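PDB 4XL1: delta-like protein from Rattus norvegicus, which probably binds Notch receptors as a Delta-family ligand, through a region made of a C2-like domain, a DSL domain and an EGF-like module. Local coordinates for residues B[18-22]-B[113-117]; B[91-95]-B[143-147]. The protein carries 3 engineered substitutions. One frame throughout, in Å; residues are numbered along the deposited sequence. Where two conformers were deposited one is given.

Contact 1 (B[18-22]-B[113-117])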
loop_
_atom_site.group_PDB
_atom_site.type_symbol
_atom_site.label_atom_id
_atom_site.label_comp_id
_atom_site.label_asym_id
_atom_site.label_seq_id
_atom_site.Cartn_x
_atom_site.Cartn_y
_atom_site.Cartn_z
ATOM N N GLY B 18 0.408 -31.385 -17.936
ATOM C CA GLY B 18 1.544 -30.580 -18.350
ATOM C C GLY B 18 1.347 -29.865 -19.670
ATOM O O GLY B 18 2.159 -29.994 -20.586
ATOM N N MET B 19 0.262 -29.108 -19.769
ATOM C CA MET B 19 -0.106 -28.469 -21.023
ATOM C C MET B 19 0.140 -26.965 -20.993
ATOM O O MET B 19 0.127 -26.341 -19.931
ATOM C CB MET B 19 -1.571 -28.759 -21.338
ATOM C CG MET B 19 -1.908 -30.237 -21.286
ATOM S SD MET B 19 -1.421 -31.108 -22.784
ATOM C CE MET B 19 -2.451 -30.264 -23.975
ATOM N N LEU B 20 0.365 -26.389 -22.168
ATOM C CA LEU B 20 0.436 -24.943 -22.307
ATOM C C LEU B 20 -0.927 -24.384 -22.686
ATOM O O LEU B 20 -1.845 -25.134 -23.020
ATOM C CB LEU B 20 1.478 -24.543 -23.353
ATOM C CG LEU B 20 2.943 -24.721 -22.958
ATOM C CD1 LEU B 20 3.855 -24.570 -24.164
ATOM C CD2 LEU B 20 3.302 -23.707 -21.884
ATOM N N ALA B 21 -1.053 -23.065 -22.620
ATOM C CA ALA B 21 -2.290 -22.393 -22.990
ATOM C C ALA B 21 -2.635 -22.640 -24.455
ATOM O O ALA B 21 -3.794 -22.872 -24.792
ATOM C CB ALA B 21 -2.187 -20.901 -22.714
ATOM N N ASN B 22 -1.620 -22.648 -25.308
ATOM C CA ASN B 22 -1.810 -22.897 -26.728
ATOM C C ASN B 22 -2.156 -24.352 -27.068
ATOM O O ASN B 22 -2.299 -24.696 -28.235
ATOM C CB ASN B 22 -0.573 -22.458 -27.508
ATOM C CG ASN B 22 0.658 -23.258 -27.149
ATOM O OD1 ASN B 22 0.560 -24.346 -26.592
ATOM N ND2 ASN B 22 1.824 -22.725 -27.471
ATOM N N ASN B 113 9.579 -18.186 -23.153
ATOM C CA ASN B 113 8.459 -18.398 -22.235
ATOM C C ASN B 113 7.084 -18.524 -22.888
ATOM O O ASN B 113 6.754 -17.798 -23.828
ATOM C CB ASN B 113 8.416 -17.269 -21.205
ATOM C CG ASN B 113 9.691 -17.172 -20.398
ATOM O OD1 ASN B 113 10.481 -18.114 -20.353
ATOM N ND2 ASN B 113 9.897 -16.033 -19.749
ATOM N N SER B 114 6.288 -19.456 -22.372
ATOM C CA SER B 114 4.920 -19.653 -22.833
ATOM C C SER B 114 3.952 -19.697 -21.651
ATOM O O SER B 114 4.230 -20.323 -20.628
ATOM C CB SER B 114 4.810 -20.939 -23.656
ATOM O OG SER B 114 5.760 -20.958 -24.706
ATOM N N LEU B 115 2.816 -19.024 -21.804
ATOM C CA LEU B 115 1.791 -18.965 -20.766
ATOM C C LEU B 115 1.114 -20.315 -20.544
ATOM O O LEU B 115 0.850 -21.050 -21.493
ATOM C CB LEU B 115 0.744 -17.906 -21.126
ATOM C CG LEU B 115 -0.411 -17.672 -20.150
ATOM C CD1 LEU B 115 0.071 -16.955 -18.899
ATOM C CD2 LEU B 115 -1.512 -16.877 -20.830
ATOM N N ILE B 116 0.843 -20.637 -19.282
ATOM C CA ILE B 116 0.121 -21.858 -18.943
ATOM C C ILE B 116 -1.352 -21.541 -18.712
ATOM O O ILE B 116 -2.226 -22.061 -19.405
ATOM C CB ILE B 116 0.706 -22.534 -17.689
ATOM C CG1 ILE B 116 2.135 -23.006 -17.962
ATOM C CG2 ILE B 116 -0.168 -23.697 -17.247
ATOM C CD1 ILE B 116 2.790 -23.693 -16.786
ATOM N N SER B 117 -1.610 -20.671 -17.742
ATOM C CA SER B 117 -2.957 -20.197 -17.451
ATOM C C SER B 117 -2.877 -18.986 -16.536
ATOM O O SER B 117 -1.815 -18.671 -16.001
ATOM C CB SER B 117 -3.807 -21.296 -16.806
ATOM O OG SER B 117 -3.413 -21.532 -15.464
HETATM O O HOH W 1 1.283 -21.384 -24.445
#
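Ala21 N donates a hydrogen bond to Leu115 O, 3.0 Å away and nearly straight at 163°, fastening the loop between strands 4-14 and 31-37 to the start of strand 114-124, an outermost strand of the four-stranded sheet of the C2-like domain. A water donates to the same oxygen at 3.0 Å and accepts from Asn22 N at 3.3 Å, so two neighbouring amides of the loop are tied, one directly and one by water, to a single carbonyl. Just before them, Leu20 lays its forked end along the strand: CD2 lies 3.6 Å from Ser114 CB, with CD1 slightly farther from the same carbon. Its CG is anti to the carbonyl carbon, beside the backbone N (chi1 -72°), and the end of the side chain thereby comes closer to the strand than its start. CD2 also reaches Ile116 CG1 at 4.2 Å. Within the sheet, Ile116 and Ser117 both face Ala97 in a classic beta bulge, while Ser114 pairs through its backbone with His99, which the Leu20 side chain also touches. On the loop side, Gly18 bonds through its backbone to Cys26. The methyl CB of Ala21 sits 3.5 Å from Ile116 O.

Contact 2 (B[91-95]-B[143-147])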
loop_
_atom_site.group_PDB
_atom_site.type_symbol
_atom_site.label_atom_id
_atom_site.label_comp_id
_atom_site.label_asym_id
_atom_site.label_seq_id
_atom_site.Cartn_x
_atom_site.Cartn_y
_atom_site.Cartn_z
ATOM N N PHE B 91 -9.057 -3.573 -4.629
ATOM C CA PHE B 91 -7.936 -3.947 -5.482
ATOM C C PHE B 91 -8.332 -4.839 -6.651
ATOM O O PHE B 91 -9.448 -5.354 -6.712
ATOM C CB PHE B 91 -6.877 -4.672 -4.651
ATOM C CG PHE B 91 -7.263 -6.079 -4.288
ATOM C CD1 PHE B 91 -8.161 -6.318 -3.261
ATOM C CD2 PHE B 91 -6.739 -7.161 -4.980
ATOM C CE1 PHE B 91 -8.529 -7.607 -2.925
ATOM C CE2 PHE B 91 -7.104 -8.454 -4.650
ATOM C CZ PHE B 91 -7.999 -8.677 -3.619
ATOM N N SER B 92 -7.395 -5.007 -7.578
ATOM C CA SER B 92 -7.478 -6.044 -8.599
ATOM C C SER B 92 -6.195 -6.865 -8.549
ATOM O O SER B 92 -5.107 -6.316 -8.375
ATOM C CB SER B 92 -7.681 -5.446 -9.993
ATOM O OG SER B 92 -8.903 -4.735 -10.081
ATOM N N LEU B 93 -6.320 -8.182 -8.683
ATOM C CA LEU B 93 -5.144 -9.044 -8.669
ATOM C C LEU B 93 -5.140 -10.008 -9.845
ATOM O O LEU B 93 -6.116 -10.717 -10.094
ATOM C CB LEU B 93 -5.059 -9.827 -7.358
ATOM C CG LEU B 93 -3.870 -10.785 -7.262
ATOM C CD1 LEU B 93 -2.558 -10.023 -7.375
ATOM C CD2 LEU B 93 -3.919 -11.589 -5.972
ATOM N N ASN B 94 -4.025 -10.025 -10.567
ATOM C CA ASN B 94 -3.856 -10.918 -11.701
ATOM C C ASN B 94 -2.654 -11.828 -11.487
ATOM O O ASN B 94 -1.526 -11.357 -11.340
ATOM C CB ASN B 94 -3.701 -10.114 -12.993
ATOM C CG ASN B 94 -3.495 -10.995 -14.209
ATOM O OD1 ASN B 94 -2.520 -10.837 -14.943
ATOM N ND2 ASN B 94 -4.412 -11.930 -14.427
ATOM N N ILE B 95 -2.905 -13.133 -11.460
ATOM C CA ILE B 95 -1.839 -14.109 -11.287
ATOM C C ILE B 95 -1.695 -14.951 -12.550
ATOM O O ILE B 95 -2.656 -15.571 -13.004
ATOM C CB ILE B 95 -2.102 -15.034 -10.078
ATOM C CG1 ILE B 95 -2.317 -14.211 -8.804
ATOM C CG2 ILE B 95 -0.960 -16.026 -9.901
ATOM C CD1 ILE B 95 -2.578 -15.047 -7.564
ATOM N N LEU B 143 -5.299 -23.568 -8.951
ATOM C CA LEU B 143 -4.412 -22.727 -8.154
ATOM C C LEU B 143 -5.019 -22.448 -6.786
ATOM O O LEU B 143 -6.167 -22.015 -6.681
ATOM C CB LEU B 143 -4.115 -21.410 -8.875
ATOM C CG LEU B 143 -3.298 -20.385 -8.081
ATOM C CD1 LEU B 143 -1.843 -20.812 -7.985
ATOM C CD2 LEU B 143 -3.412 -19.000 -8.702
ATOM N N ARG B 144 -4.232 -22.686 -5.742
ATOM C CA ARG B 144 -4.644 -22.461 -4.359
ATOM C C ARG B 144 -3.724 -21.413 -3.736
ATOM O O ARG B 144 -2.509 -21.538 -3.812
ATOM C CB ARG B 144 -4.556 -23.768 -3.576
ATOM C CG ARG B 144 -5.430 -23.830 -2.337
ATOM C CD ARG B 144 -5.897 -25.250 -2.059
ATOM N NE ARG B 144 -4.853 -26.054 -1.435
ATOM C CZ ARG B 144 -4.155 -25.676 -0.370
ATOM N NH1 ARG B 144 -4.394 -24.503 0.195
ATOM N NH2 ARG B 144 -3.221 -26.469 0.131
ATOM N N TYR B 145 -4.294 -20.377 -3.125
ATOM C CA TYR B 145 -3.474 -19.322 -2.540
ATOM C C TYR B 145 -4.208 -18.532 -1.462
ATOM O O TYR B 145 -5.405 -18.713 -1.247
ATOM C CB TYR B 145 -2.997 -18.371 -3.638
ATOM C CG TYR B 145 -4.114 -17.597 -4.307
ATOM C CD1 TYR B 145 -4.949 -18.204 -5.239
ATOM C CD2 TYR B 145 -4.330 -16.257 -4.014
ATOM C CE1 TYR B 145 -5.970 -17.501 -5.852
ATOM C CE2 TYR B 145 -5.345 -15.545 -4.623
ATOM C CZ TYR B 145 -6.162 -16.171 -5.540
ATOM O OH TYR B 145 -7.173 -15.459 -6.145
ATOM N N SER B 146 -3.473 -17.655 -0.784
ATOM C CA SER B 146 -4.065 -16.754 0.196
ATOM C C SER B 146 -3.278 -15.448 0.252
ATOM O O SER B 146 -2.101 -15.407 -0.111
ATOM C CB SER B 146 -4.121 -17.411 1.578
ATOM O OG SER B 146 -2.922 -18.109 1.865
ATOM N N TYR B 147 -3.924 -14.383 0.718
ATOM C CA TYR B 147 -3.301 -13.065 0.709
ATOM C C TYR B 147 -3.785 -12.170 1.845
ATOM O O TYR B 147 -4.818 -12.431 2.462
ATOM C CB TYR B 147 -3.552 -12.370 -0.631
ATOM C CG TYR B 147 -5.015 -12.195 -0.969
ATOM C CD1 TYR B 147 -5.715 -13.183 -1.650
ATOM C CD2 TYR B 147 -5.696 -11.040 -0.608
ATOM C CE1 TYR B 147 -7.051 -13.026 -1.961
ATOM C CE2 TYR B 147 -7.032 -10.873 -0.913
ATOM C CZ TYR B 147 -7.705 -11.870 -1.591
ATOM O OH TYR B 147 -9.036 -11.709 -1.900
#
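The hydrophobic interior of the beta sandwich of the C2-like domain is what this contact belongs to: strand 90-99 of the four-stranded sheet faces strand 142-151 of the other sheet. The axes of segments 91-95 and 143-147 approach to 11.4 Å at 140°, too far apart for backbone pairing, and the union is made by six buried side chains. Three from each strand, at every second position, have CB directed toward the other strand.

Ile95 meets two partners with two branches. Its CD1 stands over one face of the Tyr145 ring, 4.1 Å from the centroid and 12° off the ring normal, a CH-pi contact above the ring centre. Its CG2, anti to the backbone N, meets Leu143 CD2 at 4.0 Å. Leu93 CD2 adds a looser approach to Tyr145 CE2 at 4.4 Å. Tyr145 OH has a weak hydrogen bond to Asp134, which gives this polar end a partner beyond the apolar contacts.

Nearer the start of strand 90-99, Phe91 and Tyr147 extend from opposite directions. Their ring planes are turned 67° from each other with centroids 5.5 Å apart, an oblique pair. Ile121 of strand 114-124 touches Phe91, Leu93 and Tyr145, and Leu8 of strand 4-14 touches both tyrosines, so each sheet supplies further packing. The rings come closest where Phe91 CZ lies 3.6 Å from Tyr147 CE2; Phe91 CZ is also 3.6 Å from Tyr147 OH, which sits in the plane of the phenylalanine ring at its edge.

Overall arrangement
Both contacts belong to the C2-like domain and share its four-stranded sheet, in which strands 90-99 and 114-124 are antiparallel neighbours. Contact 1 joins a surface loop to strand 114-124, whereas contact 2 joins strand 90-99 to the opposing sheet in the interior. Their centres are 19 Å apart and their nearest atoms about 4 Å, without touching. Along the chain the segments alternate, so the connections they close cross in sequence. Glycans attached to the protein lie at different ranges. In contact 2 the side chain of Phe91 is about 8 Å from a bound fucose (FUC). The side chain of Leu143 is about 10 Å from an N-acetylglucosamine (NAG), and in contact 1 the side chain of Leu115 is about 14 Å from an N-acetylglucosamine.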